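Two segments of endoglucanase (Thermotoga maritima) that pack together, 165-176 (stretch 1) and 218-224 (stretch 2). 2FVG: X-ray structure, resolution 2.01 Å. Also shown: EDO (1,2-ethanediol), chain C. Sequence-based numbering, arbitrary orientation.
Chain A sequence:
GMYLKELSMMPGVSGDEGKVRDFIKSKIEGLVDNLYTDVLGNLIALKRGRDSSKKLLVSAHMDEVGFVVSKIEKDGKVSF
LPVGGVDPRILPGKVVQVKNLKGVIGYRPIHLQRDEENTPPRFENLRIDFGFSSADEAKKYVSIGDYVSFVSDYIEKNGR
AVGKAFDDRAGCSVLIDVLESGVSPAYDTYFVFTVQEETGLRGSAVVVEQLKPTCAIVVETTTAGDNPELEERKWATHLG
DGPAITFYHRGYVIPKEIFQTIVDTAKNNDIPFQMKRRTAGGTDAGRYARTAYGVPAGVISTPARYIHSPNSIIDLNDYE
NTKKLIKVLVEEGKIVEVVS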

ATOM      1  N   ALA A 165      -0.342  -2.847   7.492  1.00 25.41           N
ATOM      2  CA  ALA A 165      -0.239  -2.009   6.298  1.00 24.99           C
ATOM      3  C   ALA A 165       0.195  -2.771   5.049  1.00 24.85           C
ATOM      4  O   ALA A 165       0.785  -2.170   4.158  1.00 28.36           O
ATOM      5  N   PHE A 166      -0.108  -4.059   4.959  1.00 25.27           N
ATOM      6  CA  PHE A 166       0.239  -4.809   3.720  1.00 28.13           C
ATOM      7  C   PHE A 166      -0.489  -4.137   2.534  1.00 30.31           C
ATOM      8  O   PHE A 166      -0.034  -4.176   1.382  1.00 35.24           O
ATOM      9  N   ASP A 167      -1.630  -3.535   2.845  1.00 31.90           N
ATOM     10  CA  ASP A 167      -2.374  -2.670   1.915  1.00 31.84           C
ATOM     11  C   ASP A 167      -1.926  -1.220   2.243  1.00 31.13           C
ATOM     12  O   ASP A 167      -2.414  -0.633   3.229  1.00 27.58           O
ATOM     13  N   ASP A 168      -1.013  -0.631   1.457  1.00 30.95           N
ATOM     14  CA  ASP A 168      -0.412  -1.224   0.249  1.00 28.31           C
ATOM     15  C   ASP A 168       1.133  -1.298   0.305  1.00 29.40           C
ATOM     16  O   ASP A 168       1.838  -1.193  -0.723  1.00 30.03           O
ATOM     17  N   ARG A 169       1.683  -1.538   1.491  1.00 28.54           N
ATOM     18  CA  ARG A 169       3.136  -1.668   1.587  1.00 25.48           C
ATOM     19  C   ARG A 169       3.631  -2.905   0.823  1.00 27.48           C
ATOM     20  O   ARG A 169       4.791  -2.928   0.411  1.00 28.21           O
ATOM     21  N   ALA A 170       2.781  -3.921   0.600  1.00 27.87           N
ATOM     22  CA  ALA A 170       3.245  -5.084  -0.205  1.00 28.97           C
ATOM     23  C   ALA A 170       3.375  -4.660  -1.668  1.00 27.50           C
ATOM     24  O   ALA A 170       4.273  -5.107  -2.370  1.00 30.09           O
ATOM     25  N   GLY A 171       2.454  -3.808  -2.128  1.00 26.74           N
ATOM     26  CA  GLY A 171       2.496  -3.268  -3.486  1.00 25.56           C
ATOM     27  C   GLY A 171       3.759  -2.448  -3.715  1.00 25.26           C
ATOM     28  O   GLY A 171       4.421  -2.591  -4.755  1.00 28.36           O
ATOM     29  N   CYS A 172       4.118  -1.617  -2.740  1.00 22.62           N
ATOM     30  CA  CYS A 172       5.358  -0.811  -2.790  1.00 26.10           C
ATOM     31  C   CYS A 172       6.583  -1.715  -2.858  1.00 27.06           C
ATOM     32  O   CYS A 172       7.510  -1.466  -3.629  1.00 26.64           O
ATOM     33  N   SER A 173       6.572  -2.762  -2.039  1.00 26.79           N
ATOM     34  CA  SER A 173       7.666  -3.723  -1.963  1.00 26.74           C
ATOM     35  C   SER A 173       7.841  -4.455  -3.310  1.00 26.05           C
ATOM     36  O   SER A 173       8.966  -4.691  -3.772  1.00 30.65           O
ATOM     37  N   VAL A 174       6.721  -4.794  -3.935  1.00 26.52           N
ATOM     38  CA  VAL A 174       6.714  -5.436  -5.240  1.00 29.69           C
ATOM     39  C   VAL A 174       7.449  -4.572  -6.258  1.00 29.71           C
ATOM     40  O   VAL A 174       8.257  -5.083  -7.011  1.00 27.39           O
ATOM     41  N   LEU A 175       7.161  -3.268  -6.265  1.00 29.73           N
ATOM     42  CA  LEU A 175       7.769  -2.320  -7.203  1.00 29.27           C
ATOM     43  C   LEU A 175       9.253  -2.198  -6.976  1.00 30.22           C
ATOM     44  O   LEU A 175      10.020  -2.220  -7.928  1.00 28.29           O
ATOM     45  N   ILE A 176       9.644  -2.061  -5.710  1.00 29.94           N
ATOM     46  CA  ILE A 176      11.055  -2.019  -5.328  1.00 29.69           C
ATOM     47  C   ILE A 176      11.775  -3.302  -5.745  1.00 31.71           C
ATOM     48  O   ILE A 176      12.920  -3.239  -6.199  1.00 31.63           O
ATOM     49  N   VAL A 218      -2.121  -0.557 -11.781  1.00 27.44           N
ATOM     50  CA  VAL A 218      -2.176  -0.250 -10.353  1.00 23.91           C
ATOM     51  C   VAL A 218      -1.922  -1.567  -9.588  1.00 28.03           C
ATOM     52  O   VAL A 218      -2.572  -2.580  -9.841  1.00 29.64           O
ATOM     53  N   VAL A 219      -0.920  -1.567  -8.713  1.00 29.20           N
ATOM     54  CA  VAL A 219      -0.563  -2.718  -7.888  1.00 28.09           C
ATOM     55  C   VAL A 219      -1.146  -2.494  -6.492  1.00 31.16           C
ATOM     56  O   VAL A 219      -0.718  -1.587  -5.764  1.00 29.17           O
ATOM     57  N   GLU A 220      -2.161  -3.282  -6.149  1.00 29.56           N
ATOM     58  CA  GLU A 220      -2.800  -3.180  -4.850  1.00 31.02           C
ATOM     59  C   GLU A 220      -2.737  -4.495  -4.087  1.00 30.66           C
ATOM     60  O   GLU A 220      -2.179  -5.505  -4.575  1.00 31.66           O
ATOM     61  N   THR A 221      -3.269  -4.447  -2.879  1.00 28.86           N
ATOM     62  CA  THR A 221      -3.415  -5.584  -1.997  1.00 32.90           C
ATOM     63  C   THR A 221      -4.915  -5.621  -1.714  1.00 34.85           C
ATOM     64  O   THR A 221      -5.537  -4.575  -1.502  1.00 34.95           O
ATOM     65  N   THR A 222      -5.527  -6.795  -1.832  1.00 34.93           N
ATOM     66  CA  THR A 222      -6.972  -6.924  -1.619  1.00 35.83           C
ATOM     67  C   THR A 222      -7.136  -7.804  -0.384  1.00 37.19           C
ATOM     68  O   THR A 222      -6.667  -8.938  -0.384  1.00 34.89           O
ATOM     69  N   THR A 223      -7.788  -7.284   0.659  1.00 36.67           N
ATOM     70  CA  THR A 223      -7.882  -8.018   1.911  1.00 38.67           C
ATOM     71  C   THR A 223      -9.254  -8.615   2.194  1.00 40.97           C
ATOM     72  O   THR A 223     -10.265  -7.910   2.207  1.00 41.90           O
ATOM     73  N   ALA A 224      -9.262  -9.923   2.431  1.00 42.80           N
ATOM     74  CA  ALA A 224     -10.465 -10.677   2.776  1.00 45.32           C
ATOM     75  C   ALA A 224     -10.553 -10.922   4.290  1.00 45.39           C
ATOM     76  O   ALA A 224      -9.561 -10.818   5.015  1.00 43.26           O
TER

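Packing of helix 166-176 against the strand Val218-Ala224 in endoglucanase from Thermotoga maritima. The two axes approach to 6.2 Å and run at 143° to each other, nearer antiparallel than parallel, so the start of the helix lies by Thr221 and the later turns by Val219. The contact buries 366 Å², summed over both sides. Strand alternation sets the pattern: Val219, Thr221 and Thr223 point toward the helix, whereas Glu220 and Thr222 point away.

Apolar contacts gather around Val219 (chi1 t), whose two methyls face Gly171, Val174 and Leu175. Its CG1 lies 3.8 Å from Gly171 CA and 4.4 Å from Val174 CB; its CG2 meets CD2 of Leu175 at 4.0 Å. Val174 (chi1 t) points toward the strand. Leu175 leaves the helix sideways, but its m,t rotamer brings the end of the chain nearer to Val219. Gly171 permits the close backbone approach, its CA 5.4 Å from Val219 CA: a CB here would point toward the strand and fall 2.9 Å from Val219 O and 2.3 Å from Asp168 OD1, a clash with both.

Polar contacts centre on Thr221 (chi1 m), whose OG1 is buried against Phe166 and Asp168. It lies 3.0 Å from Phe166 O and 3.2 Å from Asp168 OD1, two acceptors within reach of a single hydroxyl proton, and the choice between them is not settled. Phe166 O also accepts the helical bond from Ala170 N at 2.9 Å. The methyl of Ala170, pointing toward the strand, packs with its CB 3.7 Å from Thr221 OG1.

Asp168 (chi1 t), which follows a cis peptide bond, starts sideways and turns its carboxylate to the strand. OD2 comes within 2.6 Å of Val219 O. OD1 sits 3.5 Å from Glu220 CA and also accepts a weak hydrogen bond from Gly171 N at 3.3 Å.

Asp167 (chi1 t), an exposed residue, lies sideways and makes van der Waals contact: its CA is 3.8 Å from Thr221 CB, and its CB is 4.4 Å from OG1 of Thr223 (chi1 m). Phe166 (chi1 m) starts sideways and its ring leads away from the strand; Arg169 and Cys172 point away.

The bound 1,2-ethanediol, probably from the crystallisation liquor, lies outside this packing; its O2 accepts a hydrogen bond from Ala165 N at 2.8 Å, just before the helix.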

ATOM      1  CB  ALA A 165       0.713  -0.853   6.543  1.00 22.49           C
ATOM      2  CB  PHE A 166      -0.091  -6.290   3.834  1.00 25.37           C
ATOM      3  CG  PHE A 166       0.935  -7.110   4.608  1.00 24.83           C
ATOM      4  CD1 PHE A 166       2.258  -6.702   4.716  1.00 28.61           C
ATOM      5  CD2 PHE A 166       0.580  -8.357   5.128  1.00 26.61           C
ATOM      6  CE1 PHE A 166       3.204  -7.497   5.391  1.00 27.91           C
ATOM      7  CE2 PHE A 166       1.520  -9.168   5.800  1.00 28.16           C
ATOM      8  CZ  PHE A 166       2.831  -8.740   5.922  1.00 25.69           C
ATOM      9  CB  ASP A 167      -3.871  -2.816   2.173  1.00 32.88           C
ATOM     10  CG  ASP A 167      -4.714  -1.820   1.378  1.00 41.72           C
ATOM     11  OD1 ASP A 167      -4.246  -1.290   0.340  1.00 40.31           O
ATOM     12  OD2 ASP A 167      -5.862  -1.576   1.800  1.00 36.31           O
ATOM     13  CB  ASP A 168      -0.883  -0.428  -0.984  1.00 29.75           C
ATOM     14  CG  ASP A 168      -0.661  -1.164  -2.303  1.00 31.66           C
ATOM     15  OD1 ASP A 168      -0.533  -2.415  -2.289  1.00 31.81           O
ATOM     16  OD2 ASP A 168      -0.603  -0.481  -3.363  1.00 24.82           O
ATOM     17  CB  ARG A 169       3.628  -1.627   3.041  1.00 24.56           C
ATOM     18  CG  ARG A 169       3.184  -0.333   3.813  1.00 19.54           C
ATOM     19  CD  ARG A 169       4.049   0.951   3.553  1.00 14.89           C
ATOM     20  NE  ARG A 169       3.382   2.155   4.065  1.00 21.97           N
ATOM     21  CZ  ARG A 169       3.353   2.523   5.340  1.00 23.61           C
ATOM     22  NH1 ARG A 169       3.952   1.794   6.275  1.00 32.44           N
ATOM     23  NH2 ARG A 169       2.725   3.629   5.687  1.00 29.56           N
ATOM     24  CB  ALA A 170       2.287  -6.287  -0.085  1.00 29.75           C
ATOM     25  CB  CYS A 172       5.518   0.056  -1.545  1.00 27.26           C
ATOM     26  SG  CYS A 172       4.342   1.402  -1.322  1.00 30.77           S
ATOM     27  CB  SER A 173       7.370  -4.695  -0.812  1.00 28.27           C
ATOM     28  OG  SER A 173       8.366  -5.693  -0.709  1.00 26.65           O
ATOM     29  CB  VAL A 174       5.287  -5.736  -5.757  1.00 30.64           C
ATOM     30  CG1 VAL A 174       5.331  -6.281  -7.195  1.00 35.46           C
ATOM     31  CG2 VAL A 174       4.606  -6.742  -4.870  1.00 30.19           C
ATOM     32  CB  LEU A 175       7.119  -0.943  -7.114  1.00 29.01           C
ATOM     33  CG  LEU A 175       5.614  -0.866  -7.412  1.00 34.53           C
ATOM     34  CD1 LEU A 175       5.241   0.565  -7.694  1.00 31.60           C
ATOM     35  CD2 LEU A 175       5.232  -1.736  -8.589  1.00 34.83           C
ATOM     36  CB  ILE A 176      11.220  -1.831  -3.818  1.00 28.56           C
ATOM     37  CG1 ILE A 176      10.578  -0.519  -3.379  1.00 30.56           C
ATOM     38  CG2 ILE A 176      12.698  -1.824  -3.425  1.00 28.25           C
ATOM     39  CD1 ILE A 176      10.629  -0.307  -1.862  1.00 28.77           C
ATOM     40  CB  VAL A 218      -3.548   0.390  -9.965  1.00 26.33           C
ATOM     41  CG1 VAL A 218      -3.549   0.779  -8.522  1.00 25.30           C
ATOM     42  CG2 VAL A 218      -3.813   1.616 -10.830  1.00 25.01           C
ATOM     43  CB  VAL A 219       0.961  -2.899  -7.829  1.00 29.10           C
ATOM     44  CG1 VAL A 219       1.347  -4.126  -6.991  1.00 31.02           C
ATOM     45  CG2 VAL A 219       1.522  -3.096  -9.275  1.00 29.43           C
ATOM     46  CB  GLU A 220      -4.253  -2.741  -5.011  1.00 32.57           C
ATOM     47  CG  GLU A 220      -4.369  -1.312  -5.530  1.00 40.69           C
ATOM     48  CD  GLU A 220      -5.790  -0.799  -5.603  1.00 57.67           C
ATOM     49  OE1 GLU A 220      -6.736  -1.633  -5.556  1.00 62.78           O
ATOM     50  OE2 GLU A 220      -5.957   0.450  -5.718  1.00 67.10           O
ATOM     51  CB  THR A 221      -2.559  -5.432  -0.731  1.00 35.41           C
ATOM     52  OG1 THR A 221      -1.182  -5.314  -1.120  1.00 35.94           O
ATOM     53  CG2 THR A 221      -2.682  -6.669   0.164  1.00 37.71           C
ATOM     54  CB  THR A 222      -7.694  -7.517  -2.874  1.00 35.84           C
ATOM     55  OG1 THR A 222      -9.092  -7.668  -2.600  1.00 39.37           O
ATOM     56  CG2 THR A 222      -7.116  -8.889  -3.274  1.00 31.14           C
ATOM     57  CB  THR A 223      -7.420  -7.160   3.161  1.00 41.60           C
ATOM     58  OG1 THR A 223      -6.162  -6.510   2.904  1.00 36.87           O
ATOM     59  CG2 THR A 223      -7.260  -8.056   4.395  1.00 33.07           C
ATOM     60  CB  ALA A 224     -10.467 -12.014   2.020  1.00 46.66           C
TER
HETATM   61  C1  EDO C 341      -2.422  -0.690   8.761  1.00 61.37           C
HETATM   62  O1  EDO C 341      -2.698   0.384   9.653  1.00 70.52           O
HETATM   63  C2  EDO C 341      -3.441  -1.795   9.012  1.00 64.68           C
HETATM   64  O2  EDO C 341      -2.978  -3.018   8.435  1.00 59.59           O